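Local coordinates for protein glucuronoarabinoxylan endo-1,4-beta-xylanase (Clostridium papyrosolvens, PDB 4FMV) that cleaves internal beta-1,4 linkages in the xylan backbone as a family 30 endoxylanase, of which this chain holds the (beta/alpha)8 barrel and its beta side domain, at residues Trp153-Met158 with Lys183-Pro188; Gly203-Gly208 with Trp229-Tyr234; Gly288-Phe293 with Gln379-Phe384; Asn310-Ala315 with Ile327-Ala332. All coordinates share one frame; numbering follows the deposited sequence.

Contact 1 (Trp153-Met158 with Lys183-Pro188); sequences WTPQEM and KNMSDP
Two neighbouring helices of the (beta/alpha)8 barrel meet here, with Pro155 and Met158 of helix 155-164 packed against Met185 of helix 183-190. The methyl of Met185 does most of the touching. Its CG lies anti to the backbone N (chi1 -163°) and the chain then bends, which carries CE across to the start of the other helix. Met185 CE sits 3.5 Å from Met158 CB, tight for two carbons, and 3.6 Å from Thr154 O. The Met185 side chain crosses those of Pro155 and Met158 at about a right angle. Pro155 CG lies 4.1 Å from Met185 SD. Pro155 CB rests 3.4 Å from Asn184 O, and Pro188 CG meets Pro155 CB at 4.2 Å. One water donates to both Pro155 O and Met185 O and ties the two backbones. Behind the methionines runs strand 172-178, where Ala175 touches Met158 and Pro176 touches Met185. A capping box fixes the start of helix 155-164. Thr154 N donates to Glu157 OE1, which it meets from above the carboxylate plane. In return, Thr154 OG1 accepts from Glu157 N at 2.8 Å.

Contact 2 (Gly203-Gly208 with Trp229-Tyr234); sequences GCHFYG and WMTEKY
Gly203-His205 and Trp229-Glu232 are neighbouring parallel barrel strands, the axes of these short segments 54° apart, joined by Cys204 N to Trp229 O (3.1 Å) and Thr231 N to Cys204 O (2.8 Å). The register then slips by one residue. Thr231 turns the chain with a psi of -12°, and Glu232 becomes the nearest partner of His205. Glu232 CB lies squarely over one face of the imidazole, 3.4 Å from the centroid of the His205 ring, a CH-pi contact. Thr231 OG1 sits at the edge of the same ring. Both His205 NE2 and Thr231 OG1 bond to Glu177, and His205 ND1 bonds to Glu143. Glu232 CG is anti to its backbone N (chi1 -165°), and the extended chain brings the carboxylate to the edge of the Tyr207 ring. Tyr207 OH donates to Glu232 OE2 in a very short bond of 2.5 Å. Glu232 OE1 is held by Arg47 in a salt bridge. On the other face of the strands, Met230 CG stands over the centre of the Phe206 ring, 3.4 Å from its centroid. Met230 SD adds a Met-aromatic contact to that ring. Lys233 NZ donates to Phe206 O at 2.9 Å, from above the carbonyl plane, and forms a salt bridge with Glu249. These strand ends belong to the C-terminal rim of the barrel, where enzymes of this fold carry their active site. Strand 172-178 flanks 203-205, strand 261-266 flanks 229-232, and helix 240-255 packs against Phe206.

Contact 3 (Gly288-Phe293 with Gln379-Phe384); sequences GQFAKF and QSITTF
Gln289 and Thr383 grip each other twice through one hydroxyl. Thr383 OG1 donates to Gln289 O at 2.7 Å, reaching the carbonyl from the side (C=O...donor angle 116°). It also accepts from Gln289 NE2 at 2.8 Å, lying in the plane of that amide. Gln289 CG is anti to its carbonyl carbon (chi1 -64°), and the bend at chi2 turns the amide back toward the strand. Apolar groups line both sides of this polar pair. The Ile381 and Gln289 side chains lie alongside each other, pointing opposite ways, with Ile381 CD1 3.8 Å from Gln289 CB. The same methyl lies 3.6 Å from Phe290 CE1. Further along, Thr383 CG2 meets Phe293 CD2 at 3.5 Å. The second shell holds the amide in place. Gln289 OE1 is hydrogen-bonded to Thr353 OG1, and Gln289 NE2 also bonds to Tyr351 O. The Tyr351 ring stacks on Phe293. The buried amide is thus satisfied by two strands of the side domain. The contact joins barrel helix 282-291 to that beta domain. Strand 380-387 runs between strands 321-328 and 347-353, and Val325 touches both Phe290 and Ile381. Helix 240-255 closes the barrel side, with Ile250 against Phe290 and Ser247 against Ile381.

Contact 4 (Asn310-Ala315 with Ile327-Ala332); sequences NVYVSA and INTGTA
Asn310 has a positive phi (64°) just before strand 311-318, where it meets Thr329, and Thr329 OG1 stands between its own backbone N and carbonyl carbon (chi1 66°). This puts Thr329 OG1 3.1 Å from Asn310 CB, the two side chains crossing at about a right angle. Asn310 O accepts from Thr329 N at 2.8 Å, in the carbonyl plane, and takes a weak bond from Thr329 OG1. One pair further on, past Val311 and Asn328, Tyr312 and Ile327 form a hydrogen-bonded antiparallel pair. Tyr312 N donates to Ile327 O at 2.9 Å, and Ile327 N returns a bond to Tyr312 O at 2.8 Å. Thr329 CG2 lies at the edge of the Tyr312 ring, 4.0 Å from Tyr312 CE2. Lys248 makes a cation-pi contact with that ring. Val311 and Asn328 are the non-hydrogen-bonded pair, their side chains on the other face. Asn328 OD1 accepts from Gly330 N at 2.9 Å, with the donor well above the amide plane. Asn328 ND2 donates to Ala332 O at 3.1 Å and also to Leu376 O. The Asn328 amide thus shapes the chain as it leaves the strand. The whole is the open end of a beta hairpin in the side domain, finished by an Asx turn.

Contact 2 is the most central, its centre about 7 Å from that of the chain. It carries charged and aromatic groups at the strand ends. Contact 1 belongs to the same barrel but lies further out, and there apolar packing and one water replace direct bonds. Contact 3 is also buried, yet it joins two domains, using one amide, one hydroxyl and a helix carbonyl among apolar groups. Contact 4 is partly buried and relies on backbone pairing. Contacts 3 and 4 touch, since strands 380-387 and 321-328 are neighbours. Gln379 and Ser380 both face Asn328, a G1 beta bulge. Contact 1 is remote from both, with centres about 35 Å from contact 3.

Contact 1 (Trp153-Met158 with Lys183-Pro188)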
loop_
_atom_site.group_PDB
_atom_site.type_symbol
_atom_site.label_atom_id
_atom_site.label_comp_id
_atom_site.label_asym_id
_atom_site.label_seq_id
_atom_site.Cartn_x
_atom_site.Cartn_y
_atom_site.Cartn_z
ATOM N N TRP A 153 -6.592 -16.234 13.028
ATOM C CA TRP A 153 -6.836 -15.540 14.283
ATOM C C TRP A 153 -8.250 -15.003 14.246
ATOM O O TRP A 153 -8.613 -14.323 13.300
ATOM C CB TRP A 153 -5.937 -14.303 14.445
ATOM C CG TRP A 153 -4.461 -14.512 14.343
ATOM C CD1 TRP A 153 -3.776 -15.063 13.307
ATOM C CD2 TRP A 153 -3.483 -14.114 15.306
ATOM N NE1 TRP A 153 -2.423 -15.051 13.570
ATOM C CE2 TRP A 153 -2.219 -14.467 14.787
ATOM C CE3 TRP A 153 -3.556 -13.492 16.564
ATOM C CZ2 TRP A 153 -1.028 -14.223 15.485
ATOM C CZ3 TRP A 153 -2.371 -13.260 17.259
ATOM C CH2 TRP A 153 -1.128 -13.621 16.712
ATOM N N THR A 154 -9.048 -15.295 15.264
ATOM C CA THR A 154 -10.344 -14.657 15.392
ATOM C C THR A 154 -10.112 -13.189 15.718
ATOM O O THR A 154 -9.006 -12.796 16.128
ATOM C CB THR A 154 -11.142 -15.284 16.538
ATOM O OG1 THR A 154 -10.454 -15.047 17.778
ATOM C CG2 THR A 154 -11.308 -16.797 16.314
ATOM N N PRO A 155 -11.145 -12.353 15.521
ATOM C CA PRO A 155 -11.015 -10.969 15.979
ATOM C C PRO A 155 -10.613 -10.898 17.445
ATOM O O PRO A 155 -9.856 -10.004 17.823
ATOM C CB PRO A 155 -12.425 -10.414 15.783
ATOM C CG PRO A 155 -12.915 -11.177 14.564
ATOM C CD PRO A 155 -12.378 -12.572 14.750
ATOM N N GLN A 156 -11.107 -11.823 18.263
ATOM C CA GLN A 156 -10.792 -11.786 19.697
ATOM C C GLN A 156 -9.335 -12.179 19.936
ATOM O O GLN A 156 -8.655 -11.586 20.765
ATOM C CB GLN A 156 -11.745 -12.690 20.519
ATOM C CG GLN A 156 -11.441 -12.701 22.019
ATOM C CD GLN A 156 -11.743 -11.377 22.684
ATOM O OE1 GLN A 156 -12.797 -10.774 22.444
ATOM N NE2 GLN A 156 -10.822 -10.903 23.513
ATOM N N GLU A 157 -8.850 -13.177 19.209
ATOM C CA GLU A 157 -7.448 -13.571 19.340
ATOM C C GLU A 157 -6.507 -12.419 19.002
ATOM O O GLU A 157 -5.558 -12.154 19.740
ATOM C CB GLU A 157 -7.155 -14.790 18.465
ATOM C CG GLU A 157 -7.494 -16.078 19.205
ATOM C CD GLU A 157 -7.810 -17.234 18.293
ATOM O OE1 GLU A 157 -7.759 -17.050 17.052
ATOM O OE2 GLU A 157 -8.142 -18.319 18.823
ATOM N N MET A 158 -6.764 -11.766 17.871
ATOM C CA MET A 158 -6.013 -10.580 17.455
ATOM C C MET A 158 -6.070 -9.488 18.528
ATOM O O MET A 158 -5.045 -8.873 18.841
ATOM C CB MET A 158 -6.566 -10.042 16.138
ATOM C CG MET A 158 -5.936 -8.713 15.677
ATOM S SD MET A 158 -4.205 -8.836 15.196
ATOM C CE MET A 158 -4.257 -10.162 13.993
ATOM N N LYS A 183 -14.468 -5.092 8.719
ATOM C CA LYS A 183 -14.349 -4.240 9.885
ATOM C C LYS A 183 -14.451 -5.038 11.168
ATOM O O LYS A 183 -14.036 -4.560 12.206
ATOM C CB LYS A 183 -15.405 -3.114 9.877
ATOM C CG LYS A 183 -15.429 -2.306 8.564
ATOM C CD LYS A 183 -14.025 -1.884 8.088
ATOM C CE LYS A 183 -14.087 -1.023 6.795
ATOM N NZ LYS A 183 -14.529 -1.819 5.587
ATOM N N ASN A 184 -15.008 -6.242 11.115
ATOM C CA ASN A 184 -15.137 -7.005 12.349
ATOM C C ASN A 184 -13.754 -7.431 12.859
ATOM O O ASN A 184 -13.555 -7.689 14.048
ATOM C CB ASN A 184 -16.117 -8.188 12.202
ATOM C CG ASN A 184 -15.600 -9.283 11.271
ATOM O OD1 ASN A 184 -14.693 -9.071 10.459
ATOM N ND2 ASN A 184 -16.202 -10.458 11.370
ATOM N N MET A 185 -12.789 -7.480 11.948
ATOM C CA MET A 185 -11.446 -7.872 12.304
ATOM C C MET A 185 -10.713 -6.733 13.049
ATOM O O MET A 185 -9.883 -7.006 13.931
ATOM C CB MET A 185 -10.688 -8.302 11.037
ATOM C CG MET A 185 -9.418 -9.123 11.269
ATOM S SD MET A 185 -9.708 -10.736 12.047
ATOM C CE MET A 185 -8.443 -10.639 13.292
ATOM N N SER A 186 -10.926 -5.479 12.625
ATOM C CA SER A 186 -10.290 -4.322 13.279
ATOM C C SER A 186 -11.070 -3.564 14.360
ATOM O O SER A 186 -10.466 -2.853 15.189
ATOM C CB SER A 186 -9.910 -3.301 12.213
ATOM O OG SER A 186 -10.949 -3.140 11.253
ATOM N N ASP A 187 -12.383 -3.763 14.406
ATOM C CA ASP A 187 -13.217 -2.993 15.319
ATOM C C ASP A 187 -12.779 -3.219 16.763
ATOM O O ASP A 187 -12.775 -2.287 17.548
ATOM C CB ASP A 187 -14.714 -3.336 15.171
ATOM C CG ASP A 187 -15.385 -2.609 13.996
ATOM O OD1 ASP A 187 -14.731 -1.786 13.315
ATOM O OD2 ASP A 187 -16.579 -2.869 13.746
ATOM N N PRO A 188 -12.441 -4.467 17.131
ATOM C CA PRO A 188 -12.120 -4.611 18.558
ATOM C C PRO A 188 -10.864 -3.830 18.964
ATOM O O PRO A 188 -10.789 -3.331 20.092
ATOM C CB PRO A 188 -11.921 -6.126 18.718
ATOM C CG PRO A 188 -12.836 -6.717 17.686
ATOM C CD PRO A 188 -12.689 -5.770 16.487
HETATM O O HOH W 1 -9.225 -7.514 16.487
#

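Contact 2 (Gly203-Gly208 with Trp229-Tyr234)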
loop_
_atom_site.group_PDB
_atom_site.type_symbol
_atom_site.label_atom_id
_atom_site.label_comp_id
_atom_site.label_asym_id
_atom_site.label_seq_id
_atom_site.Cartn_x
_atom_site.Cartn_y
_atom_site.Cartn_z
ATOM N N GLY A 203 -3.616 -1.923 8.696
ATOM C CA GLY A 203 -3.494 -2.485 7.363
ATOM C C GLY A 203 -4.722 -3.265 6.930
ATOM O O GLY A 203 -5.326 -3.968 7.728
ATOM N N CYS A 204 -5.018 -3.237 5.640
ATOM C CA CYS A 204 -6.146 -3.975 5.093
ATOM C C CYS A 204 -5.837 -4.399 3.661
ATOM O O CYS A 204 -5.014 -3.774 2.987
ATOM C CB CYS A 204 -7.397 -3.096 5.084
ATOM S SG CYS A 204 -7.290 -1.651 3.985
ATOM N N HIS A 205 -6.509 -5.451 3.196
ATOM C CA HIS A 205 -6.426 -5.847 1.795
ATOM C C HIS A 205 -7.780 -5.652 1.122
ATOM O O HIS A 205 -8.820 -5.608 1.777
ATOM C CB HIS A 205 -5.984 -7.310 1.649
ATOM C CG HIS A 205 -4.662 -7.605 2.284
ATOM N ND1 HIS A 205 -4.137 -8.880 2.350
ATOM C CD2 HIS A 205 -3.763 -6.797 2.890
ATOM C CE1 HIS A 205 -2.965 -8.837 2.954
ATOM N NE2 HIS A 205 -2.717 -7.581 3.299
ATOM N N PHE A 206 -7.702 -5.483 -0.192
ATOM C CA PHE A 206 -8.791 -5.200 -1.142
ATOM C C PHE A 206 -9.462 -6.362 -1.902
ATOM O O PHE A 206 -9.936 -6.152 -3.031
ATOM C CB PHE A 206 -8.552 -3.972 -2.027
ATOM C CG PHE A 206 -8.788 -2.648 -1.330
ATOM C CD1 PHE A 206 -9.133 -2.591 0.026
ATOM C CD2 PHE A 206 -8.679 -1.451 -2.048
ATOM C CE1 PHE A 206 -9.355 -1.359 0.666
ATOM C CE2 PHE A 206 -8.901 -0.205 -1.421
ATOM C CZ PHE A 206 -9.239 -0.165 -0.060
ATOM N N TYR A 207 -9.339 -7.604 -1.450
ATOM C CA TYR A 207 -9.848 -8.631 -2.318
ATOM C C TYR A 207 -11.336 -8.772 -2.037
ATOM O O TYR A 207 -11.760 -9.471 -1.116
ATOM C CB TYR A 207 -9.151 -9.945 -1.931
ATOM C CG TYR A 207 -7.666 -9.909 -2.229
ATOM C CD1 TYR A 207 -7.214 -9.875 -3.547
ATOM C CD2 TYR A 207 -6.731 -9.883 -1.214
ATOM C CE1 TYR A 207 -5.877 -9.823 -3.840
ATOM C CE2 TYR A 207 -5.375 -9.818 -1.507
ATOM C CZ TYR A 207 -4.962 -9.794 -2.814
ATOM O OH TYR A 207 -3.622 -9.743 -3.120
ATOM N N GLY A 208 -12.123 -8.215 -2.963
ATOM C CA GLY A 208 -13.573 -8.165 -2.863
ATOM C C GLY A 208 -14.195 -6.996 -2.101
ATOM O O GLY A 208 -15.400 -7.000 -1.844
ATOM N N TRP A 229 -3.435 1.881 5.726
ATOM C CA TRP A 229 -2.812 1.521 4.460
ATOM C C TRP A 229 -3.533 0.334 3.849
ATOM O O TRP A 229 -3.888 -0.604 4.556
ATOM C CB TRP A 229 -1.366 1.061 4.644
ATOM C CG TRP A 229 -0.409 1.985 5.293
ATOM C CD1 TRP A 229 -0.643 3.239 5.792
ATOM C CD2 TRP A 229 0.968 1.703 5.531
ATOM N NE1 TRP A 229 0.523 3.749 6.337
ATOM C CE2 TRP A 229 1.525 2.823 6.176
ATOM C CE3 TRP A 229 1.794 0.600 5.251
ATOM C CZ2 TRP A 229 2.870 2.871 6.562
ATOM C CZ3 TRP A 229 3.120 0.650 5.635
ATOM C CH2 TRP A 229 3.649 1.776 6.270
ATOM N N MET A 230 -3.678 0.345 2.530
ATOM C CA MET A 230 -4.112 -0.852 1.836
ATOM C C MET A 230 -2.797 -1.564 1.496
ATOM O O MET A 230 -2.004 -1.076 0.688
ATOM C CB MET A 230 -4.807 -0.434 0.550
ATOM C CG MET A 230 -5.701 -1.477 -0.066
ATOM S SD MET A 230 -4.861 -2.986 -0.536
ATOM C CE MET A 230 -3.691 -2.393 -1.784
ATOM N N THR A 231 -2.545 -2.682 2.171
ATOM C CA THR A 231 -1.238 -3.348 2.102
ATOM C C THR A 231 -1.037 -4.493 1.106
ATOM O O THR A 231 0.081 -4.992 0.964
ATOM C CB THR A 231 -0.845 -3.862 3.508
ATOM O OG1 THR A 231 -1.817 -4.816 3.957
ATOM C CG2 THR A 231 -0.782 -2.714 4.483
ATOM N N GLU A 232 -2.105 -5.011 0.515
ATOM C CA GLU A 232 -1.949 -5.975 -0.579
ATOM C C GLU A 232 -3.115 -5.968 -1.552
ATOM O O GLU A 232 -4.274 -6.105 -1.134
ATOM C CB GLU A 232 -1.784 -7.379 -0.004
ATOM C CG GLU A 232 -1.249 -8.420 -1.012
ATOM C CD GLU A 232 -1.535 -9.820 -0.552
ATOM O OE1 GLU A 232 -1.118 -10.168 0.565
ATOM O OE2 GLU A 232 -2.203 -10.563 -1.283
ATOM N N LYS A 233 -2.822 -5.875 -2.845
ATOM C CA LYS A 233 -3.810 -6.155 -3.882
ATOM C C LYS A 233 -3.032 -6.517 -5.148
ATOM O O LYS A 233 -1.967 -5.948 -5.417
ATOM C CB LYS A 233 -4.728 -4.935 -4.094
ATOM C CG LYS A 233 -5.856 -5.129 -5.141
ATOM C CD LYS A 233 -6.761 -6.326 -4.803
ATOM C CE LYS A 233 -7.945 -6.449 -5.794
ATOM N NZ LYS A 233 -8.975 -5.374 -5.614
ATOM N N TYR A 234 -3.562 -7.412 -5.962
ATOM C CA TYR A 234 -3.014 -7.563 -7.306
ATOM C C TYR A 234 -4.145 -7.531 -8.319
ATOM O O TYR A 234 -5.337 -7.649 -7.959
ATOM C CB TYR A 234 -2.184 -8.854 -7.440
ATOM C CG TYR A 234 -3.040 -10.095 -7.428
ATOM C CD1 TYR A 234 -3.584 -10.590 -8.616
ATOM C CD2 TYR A 234 -3.341 -10.753 -6.242
ATOM C CE1 TYR A 234 -4.402 -11.717 -8.631
ATOM C CE2 TYR A 234 -4.143 -11.904 -6.254
ATOM C CZ TYR A 234 -4.666 -12.367 -7.449
ATOM O OH TYR A 234 -5.470 -13.492 -7.477
HETATM O O HOH W 2 -12.268 -6.287 -5.293
#

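Contact 3 (Gly288-Phe293 with Gln379-Phe384)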
loop_
_atom_site.group_PDB
_atom_site.type_symbol
_atom_site.label_atom_id
_atom_site.label_comp_id
_atom_site.label_asym_id
_atom_site.label_seq_id
_atom_site.Cartn_x
_atom_site.Cartn_y
_atom_site.Cartn_z
ATOM N N GLY A 288 2.918 3.647 -10.748
ATOM C CA GLY A 288 3.889 4.728 -10.849
ATOM C C GLY A 288 3.308 6.117 -11.105
ATOM O O GLY A 288 3.918 7.129 -10.732
ATOM N N GLN A 289 2.153 6.180 -11.773
ATOM C CA GLN A 289 1.447 7.443 -11.992
ATOM C C GLN A 289 1.161 8.126 -10.663
ATOM O O GLN A 289 1.012 9.362 -10.594
ATOM C CB GLN A 289 0.113 7.187 -12.702
ATOM C CG GLN A 289 0.230 6.602 -14.107
ATOM C CD GLN A 289 0.637 7.606 -15.160
ATOM O OE1 GLN A 289 1.068 7.229 -16.248
ATOM N NE2 GLN A 289 0.491 8.893 -14.855
ATOM N N PHE A 290 1.054 7.303 -9.617
ATOM C CA PHE A 290 0.931 7.769 -8.231
ATOM C C PHE A 290 2.296 7.908 -7.576
ATOM O O PHE A 290 2.652 9.007 -7.118
ATOM C CB PHE A 290 0.028 6.849 -7.402
ATOM C CG PHE A 290 -1.428 6.868 -7.837
ATOM C CD1 PHE A 290 -1.891 5.991 -8.807
ATOM C CD2 PHE A 290 -2.322 7.775 -7.278
ATOM C CE1 PHE A 290 -3.226 6.022 -9.218
ATOM C CE2 PHE A 290 -3.660 7.806 -7.669
ATOM C CZ PHE A 290 -4.114 6.927 -8.644
ATOM N N ALA A 291 3.021 6.785 -7.478
ATOM C CA ALA A 291 4.251 6.672 -6.673
ATOM C C ALA A 291 5.320 7.660 -7.031
ATOM O O ALA A 291 5.963 8.222 -6.155
ATOM C CB ALA A 291 4.839 5.282 -6.811
ATOM N N LYS A 292 5.550 7.828 -8.327
ATOM C CA LYS A 292 6.663 8.648 -8.783
ATOM C C LYS A 292 6.448 10.088 -8.371
ATOM O O LYS A 292 7.380 10.743 -7.908
ATOM C CB LYS A 292 6.806 8.576 -10.309
ATOM C CG LYS A 292 8.047 9.310 -10.877
ATOM C CD LYS A 292 9.358 8.789 -10.315
ATOM C CE LYS A 292 10.587 9.446 -10.991
ATOM N NZ LYS A 292 11.849 8.755 -10.531
ATOM N N PHE A 293 5.236 10.596 -8.618
ATOM C CA PHE A 293 4.964 12.008 -8.382
ATOM C C PHE A 293 4.367 12.425 -7.038
ATOM O O PHE A 293 4.526 13.584 -6.642
ATOM C CB PHE A 293 4.144 12.567 -9.561
ATOM C CG PHE A 293 4.644 12.081 -10.889
ATOM C CD1 PHE A 293 5.870 12.518 -11.375
ATOM C CD2 PHE A 293 3.933 11.141 -11.615
ATOM C CE1 PHE A 293 6.363 12.048 -12.567
ATOM C CE2 PHE A 293 4.425 10.666 -12.817
ATOM C CZ PHE A 293 5.645 11.128 -13.291
ATOM N N GLN A 379 -9.702 5.431 -21.905
ATOM C CA GLN A 379 -9.148 4.381 -21.060
ATOM C C GLN A 379 -7.671 4.634 -20.678
ATOM O O GLN A 379 -6.780 3.849 -20.992
ATOM C CB GLN A 379 -9.346 3.020 -21.748
ATOM C CG GLN A 379 -10.823 2.652 -21.920
ATOM C CD GLN A 379 -11.029 1.384 -22.745
ATOM O OE1 GLN A 379 -10.621 1.307 -23.906
ATOM N NE2 GLN A 379 -11.642 0.376 -22.134
ATOM N N SER A 380 -7.445 5.718 -19.946
ATOM C CA SER A 380 -6.107 6.194 -19.667
ATOM C C SER A 380 -6.082 6.765 -18.267
ATOM O O SER A 380 -7.121 7.190 -17.722
ATOM C CB SER A 380 -5.752 7.318 -20.642
ATOM O OG SER A 380 -6.425 8.514 -20.268
ATOM N N ILE A 381 -4.892 6.756 -17.685
ATOM C CA ILE A 381 -4.619 7.491 -16.463
ATOM C C ILE A 381 -3.517 8.491 -16.785
ATOM O O ILE A 381 -2.510 8.156 -17.439
ATOM C CB ILE A 381 -4.205 6.559 -15.282
ATOM C CG1 ILE A 381 -3.753 7.387 -14.063
ATOM C CG2 ILE A 381 -3.145 5.555 -15.717
ATOM C CD1 ILE A 381 -3.606 6.554 -12.753
ATOM N N THR A 382 -3.735 9.729 -16.367
ATOM C CA THR A 382 -2.790 10.801 -16.619
ATOM C C THR A 382 -2.449 11.476 -15.304
ATOM O O THR A 382 -3.339 11.767 -14.481
ATOM C CB THR A 382 -3.371 11.873 -17.550
ATOM O OG1 THR A 382 -3.634 11.325 -18.845
ATOM C CG2 THR A 382 -2.401 13.047 -17.684
ATOM N N THR A 383 -1.160 11.737 -15.106
ATOM C CA THR A 383 -0.725 12.515 -13.954
ATOM C C THR A 383 -0.155 13.832 -14.464
ATOM O O THR A 383 0.723 13.839 -15.341
ATOM C CB THR A 383 0.312 11.761 -13.130
ATOM O OG1 THR A 383 -0.250 10.526 -12.665
ATOM C CG2 THR A 383 0.759 12.595 -11.940
ATOM N N PHE A 384 -0.685 14.941 -13.956
ATOM C CA PHE A 384 -0.158 16.265 -14.274
ATOM C C PHE A 384 0.645 16.773 -13.083
ATOM O O PHE A 384 0.191 16.694 -11.941
ATOM C CB PHE A 384 -1.291 17.259 -14.549
ATOM C CG PHE A 384 -2.248 16.820 -15.617
ATOM C CD1 PHE A 384 -3.362 16.060 -15.296
ATOM C CD2 PHE A 384 -2.048 17.185 -16.941
ATOM C CE1 PHE A 384 -4.251 15.648 -16.278
ATOM C CE2 PHE A 384 -2.929 16.780 -17.934
ATOM C CZ PHE A 384 -4.042 16.014 -17.596
#

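Contact 4 (Asn310-Ala315 with Ile327-Ala332)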
loop_
_atom_site.group_PDB
_atom_site.type_symbol
_atom_site.label_atom_id
_atom_site.label_comp_id
_atom_site.label_asym_id
_atom_site.label_seq_id
_atom_site.Cartn_x
_atom_site.Cartn_y
_atom_site.Cartn_z
ATOM N N ASN A 310 -17.347 8.616 -16.125
ATOM C CA ASN A 310 -16.146 7.808 -16.304
ATOM C C ASN A 310 -14.851 8.614 -16.191
ATOM O O ASN A 310 -13.800 8.166 -16.621
ATOM C CB ASN A 310 -16.190 7.075 -17.649
ATOM C CG ASN A 310 -17.267 5.998 -17.702
ATOM O OD1 ASN A 310 -17.492 5.269 -16.730
ATOM N ND2 ASN A 310 -17.925 5.883 -18.852
ATOM N N VAL A 311 -14.917 9.767 -15.533
ATOM C CA VAL A 311 -13.713 10.539 -15.242
ATOM C C VAL A 311 -13.555 10.633 -13.734
ATOM O O VAL A 311 -14.479 11.017 -13.025
ATOM C CB VAL A 311 -13.773 11.931 -15.855
ATOM C CG1 VAL A 311 -12.531 12.766 -15.449
ATOM C CG2 VAL A 311 -13.933 11.822 -17.394
ATOM N N TYR A 312 -12.380 10.271 -13.252
ATOM C CA TYR A 312 -12.106 10.243 -11.817
ATOM C C TYR A 312 -10.848 11.047 -11.545
ATOM O O TYR A 312 -9.827 10.840 -12.199
ATOM C CB TYR A 312 -11.946 8.790 -11.369
ATOM C CG TYR A 312 -13.184 7.987 -11.686
ATOM C CD1 TYR A 312 -14.305 8.060 -10.857
ATOM C CD2 TYR A 312 -13.253 7.191 -12.828
ATOM C CE1 TYR A 312 -15.454 7.359 -11.150
ATOM C CE2 TYR A 312 -14.390 6.470 -13.123
ATOM C CZ TYR A 312 -15.490 6.563 -12.279
ATOM O OH TYR A 312 -16.643 5.873 -12.567
ATOM N N VAL A 313 -10.915 11.979 -10.605
ATOM C CA VAL A 313 -9.792 12.883 -10.394
ATOM C C VAL A 313 -9.440 13.024 -8.922
ATOM O O VAL A 313 -10.325 13.148 -8.080
ATOM C CB VAL A 313 -10.081 14.298 -10.999
ATOM C CG1 VAL A 313 -8.956 15.282 -10.660
ATOM C CG2 VAL A 313 -10.276 14.204 -12.508
ATOM N N SER A 314 -8.148 12.992 -8.610
ATOM C CA SER A 314 -7.686 13.334 -7.262
ATOM C C SER A 314 -6.523 14.289 -7.396
ATOM O O SER A 314 -6.002 14.450 -8.485
ATOM C CB SER A 314 -7.291 12.087 -6.460
ATOM O OG SER A 314 -6.372 11.251 -7.152
ATOM N N ALA A 315 -6.133 14.937 -6.303
ATOM C CA ALA A 315 -5.067 15.939 -6.350
ATOM C C ALA A 315 -4.260 15.955 -5.048
ATOM O O ALA A 315 -4.765 15.572 -4.002
ATOM C CB ALA A 315 -5.657 17.328 -6.652
ATOM N N ILE A 327 -8.194 10.020 -14.349
ATOM C CA ILE A 327 -8.430 8.744 -15.004
ATOM C C ILE A 327 -9.652 8.862 -15.902
ATOM O O ILE A 327 -10.679 9.346 -15.458
ATOM C CB ILE A 327 -8.701 7.637 -13.963
ATOM C CG1 ILE A 327 -7.512 7.494 -13.004
ATOM C CG2 ILE A 327 -9.011 6.299 -14.668
ATOM C CD1 ILE A 327 -7.849 6.871 -11.661
ATOM N N ASN A 328 -9.535 8.470 -17.172
ATOM C CA ASN A 328 -10.709 8.409 -18.049
ATOM C C ASN A 328 -10.977 6.959 -18.452
ATOM O O ASN A 328 -10.261 6.414 -19.293
ATOM C CB ASN A 328 -10.478 9.276 -19.296
ATOM C CG ASN A 328 -11.566 9.109 -20.345
ATOM O OD1 ASN A 328 -12.679 8.666 -20.043
ATOM N ND2 ASN A 328 -11.252 9.483 -21.591
ATOM N N THR A 329 -12.029 6.354 -17.893
ATOM C CA THR A 329 -12.331 4.940 -18.156
ATOM C C THR A 329 -13.242 4.805 -19.370
ATOM O O THR A 329 -13.597 3.689 -19.773
ATOM C CB THR A 329 -13.016 4.233 -16.951
ATOM O OG1 THR A 329 -14.319 4.797 -16.734
ATOM C CG2 THR A 329 -12.202 4.392 -15.678
ATOM N N GLY A 330 -13.628 5.943 -19.942
ATOM C CA GLY A 330 -14.406 5.977 -21.175
ATOM C C GLY A 330 -13.642 5.507 -22.412
ATOM O O GLY A 330 -12.397 5.506 -22.457
ATOM N N THR A 331 -14.389 5.111 -23.434
ATOM C CA THR A 331 -13.778 4.602 -24.657
ATOM C C THR A 331 -13.500 5.706 -25.667
ATOM O O THR A 331 -13.087 5.434 -26.791
ATOM C CB THR A 331 -14.672 3.536 -25.322
ATOM O OG1 THR A 331 -15.899 4.149 -25.728
ATOM C CG2 THR A 331 -14.968 2.413 -24.347
ATOM N N ALA A 332 -13.765 6.950 -25.278
ATOM C CA ALA A 332 -13.437 8.092 -26.117
ATOM C C ALA A 332 -12.682 9.142 -25.311
ATOM O O ALA A 332 -12.959 9.349 -24.122
ATOM C CB ALA A 332 -14.690 8.685 -26.715
#